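Local coordinates for protein carboxylase (Deinococcus radiodurans, PDB 5H80) that probably carboxylates biotin in an ATP-dependent reaction, as the biotin carboxylase domain of a single-chain bacterial carboxylase, at residues Val425-Arg430 and Leu438-Thr443. Sequence-based numbering, arbitrary orientation.
With EDO (1,2-ethanediol), chain D.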
# COMPACT_ATOMS: atom_id res chain seq x y z
N VAL A 425 1.20 7.62 8.76
CA VAL A 425 0.78 7.68 7.37
C VAL A 425 1.97 7.64 6.49
O VAL A 425 2.83 8.56 6.54
CB VAL A 425 -0.01 8.95 7.10
CG1 VAL A 425 -0.43 9.15 5.58
CG2 VAL A 425 -1.24 9.00 8.04
N VAL A 426 2.01 6.62 5.63
CA VAL A 426 3.17 6.37 4.79
C VAL A 426 2.70 6.62 3.37
O VAL A 426 1.68 6.03 2.96
CB VAL A 426 3.78 5.00 4.94
CG1 VAL A 426 5.02 4.82 4.12
CG2 VAL A 426 4.09 4.73 6.46
N VAL A 427 3.43 7.46 2.67
CA VAL A 427 3.05 7.70 1.28
C VAL A 427 4.20 7.35 0.37
O VAL A 427 5.36 7.57 0.71
CB VAL A 427 2.59 9.09 1.10
CG1 VAL A 427 2.47 9.43 -0.34
CG2 VAL A 427 1.24 9.31 1.76
N HIS A 428 3.90 6.73 -0.78
CA HIS A 428 4.96 6.13 -1.64
C HIS A 428 4.66 6.33 -3.12
O HIS A 428 3.54 6.39 -3.49
CB HIS A 428 5.06 4.68 -1.38
CG HIS A 428 5.96 3.92 -2.30
ND1 HIS A 428 5.49 2.90 -3.11
CD2 HIS A 428 7.31 3.94 -2.47
CE1 HIS A 428 6.51 2.33 -3.74
NE2 HIS A 428 7.62 2.97 -3.40
N ARG A 429 5.68 6.78 -3.84
CA ARG A 429 5.55 6.83 -5.25
C ARG A 429 6.78 6.34 -5.95
O ARG A 429 7.87 6.08 -5.35
CB ARG A 429 5.25 8.21 -5.65
CG ARG A 429 6.31 9.19 -5.37
CD ARG A 429 5.69 10.58 -5.50
NE ARG A 429 5.51 11.03 -6.88
CZ ARG A 429 4.46 11.72 -7.36
NH1 ARG A 429 3.41 11.98 -6.63
NH2 ARG A 429 4.48 12.17 -8.61
N ARG A 430 6.61 6.06 -7.23
CA ARG A 430 7.69 5.37 -7.95
C ARG A 430 8.59 6.24 -8.85
O ARG A 430 9.42 5.66 -9.55
CB ARG A 430 7.11 4.31 -8.85
CG ARG A 430 6.50 3.14 -8.09
CD ARG A 430 5.13 2.88 -8.65
NE ARG A 430 4.31 1.95 -7.86
CZ ARG A 430 4.72 0.95 -7.06
NH1 ARG A 430 3.77 0.23 -6.44
NH2 ARG A 430 5.96 0.55 -6.95
N LEU A 438 5.94 15.23 -1.48
CA LEU A 438 5.37 16.08 -0.48
C LEU A 438 3.86 16.49 -0.72
O LEU A 438 3.09 16.55 0.21
CB LEU A 438 6.24 17.28 -0.32
CG LEU A 438 7.65 16.91 0.08
CD1 LEU A 438 8.33 18.21 -0.15
CD2 LEU A 438 7.77 16.45 1.54
N ARG A 439 3.53 16.77 -1.99
CA ARG A 439 2.20 17.17 -2.50
C ARG A 439 1.28 15.97 -2.24
O ARG A 439 0.20 16.13 -1.64
CB ARG A 439 2.23 17.55 -4.02
CG ARG A 439 2.84 18.90 -4.37
CD ARG A 439 3.32 19.01 -5.85
NE ARG A 439 4.13 20.24 -6.04
CZ ARG A 439 5.13 20.36 -6.93
NH1 ARG A 439 5.45 19.35 -7.74
NH2 ARG A 439 5.83 21.52 -7.03
N GLN A 440 1.70 14.78 -2.59
CA GLN A 440 0.93 13.55 -2.35
C GLN A 440 0.66 13.30 -0.89
O GLN A 440 -0.43 12.94 -0.49
CB GLN A 440 1.66 12.39 -2.96
CG GLN A 440 0.89 11.08 -3.02
CD GLN A 440 1.74 9.95 -3.67
OE1 GLN A 440 2.52 10.20 -4.61
NE2 GLN A 440 1.59 8.70 -3.17
N ALA A 441 1.71 13.50 -0.08
CA ALA A 441 1.54 13.34 1.36
C ALA A 441 0.60 14.36 2.00
O ALA A 441 -0.28 13.95 2.80
CB ALA A 441 2.85 13.38 2.03
N ALA A 442 0.69 15.65 1.55
CA ALA A 442 -0.23 16.67 2.02
C ALA A 442 -1.67 16.33 1.66
O ALA A 442 -2.59 16.40 2.48
CB ALA A 442 0.18 18.04 1.53
N THR A 443 -1.89 15.87 0.42
CA THR A 443 -3.24 15.42 0.04
C THR A 443 -3.80 14.29 0.91
O THR A 443 -4.95 14.36 1.44
CB THR A 443 -3.28 15.14 -1.43
OG1 THR A 443 -2.87 16.33 -2.13
CG2 THR A 443 -4.62 14.65 -1.82
C1 EDO D . 0.38 3.08 -7.94
O1 EDO D . 1.82 3.09 -7.89
C2 EDO D . -0.12 1.79 -7.33
O2 EDO D . 0.81 1.09 -6.50
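Gln-440 uses both ends of its side-chain amide to join helix 434-446 to the end of strand 421-429. The helix packs on one face of the antiparallel sheet in the C-terminal domain. Gln-440 OE1 accepts a hydrogen bond from NH1 of Arg-429 at 2.8 Å. The donor lies in the carbonyl plane, but the bond is bent at the hydrogen (139°), and the guanidinium and amide planes are turned well apart. Gln-440 NE2 donates to the backbone O of His-428 at 3.0 Å. This bond is straighter (154°), though NE2 sits well out of the His-428 carbonyl plane. The Gln-440 side chain can span this gap because CG is anti to the backbone N (chi1 -170°) and the chain runs extended beyond it. Arg-429 has further partners: NE forms a salt bridge with Asp-431, and NH2 bonds to the backbone O of Ala-53 of the second subunit. The Arg-430 side chain diverges from that of Arg-429 and binds an ethanediol, probably a crystallisation additive, through NE to O1 (2.7 Å) and NH1 to O2 (3.1 Å). Glu-330 of the second subunit also bonds to this ethanediol. CE1 of His-428 sits over one face of the Arg-430 guanidinium, toward its rim.

Next to the amide, Val-427 points toward the helix. Its CG1 makes a tight contact with Gln-440 NE2 at 3.1 Å, and its CG2 packs on Ala-441, 4.1 Å from CA. Leu-437 and Ala-444 also touch this valine. With an alanine at Gln-440, the His-428 carbonyl and Arg-429 NH1 would probably lose these partners, and Val-427 CG1 its contact with the amide. One amide thus holds both a strand carbonyl and an arginine that also reaches Asp-431 and the second subunit.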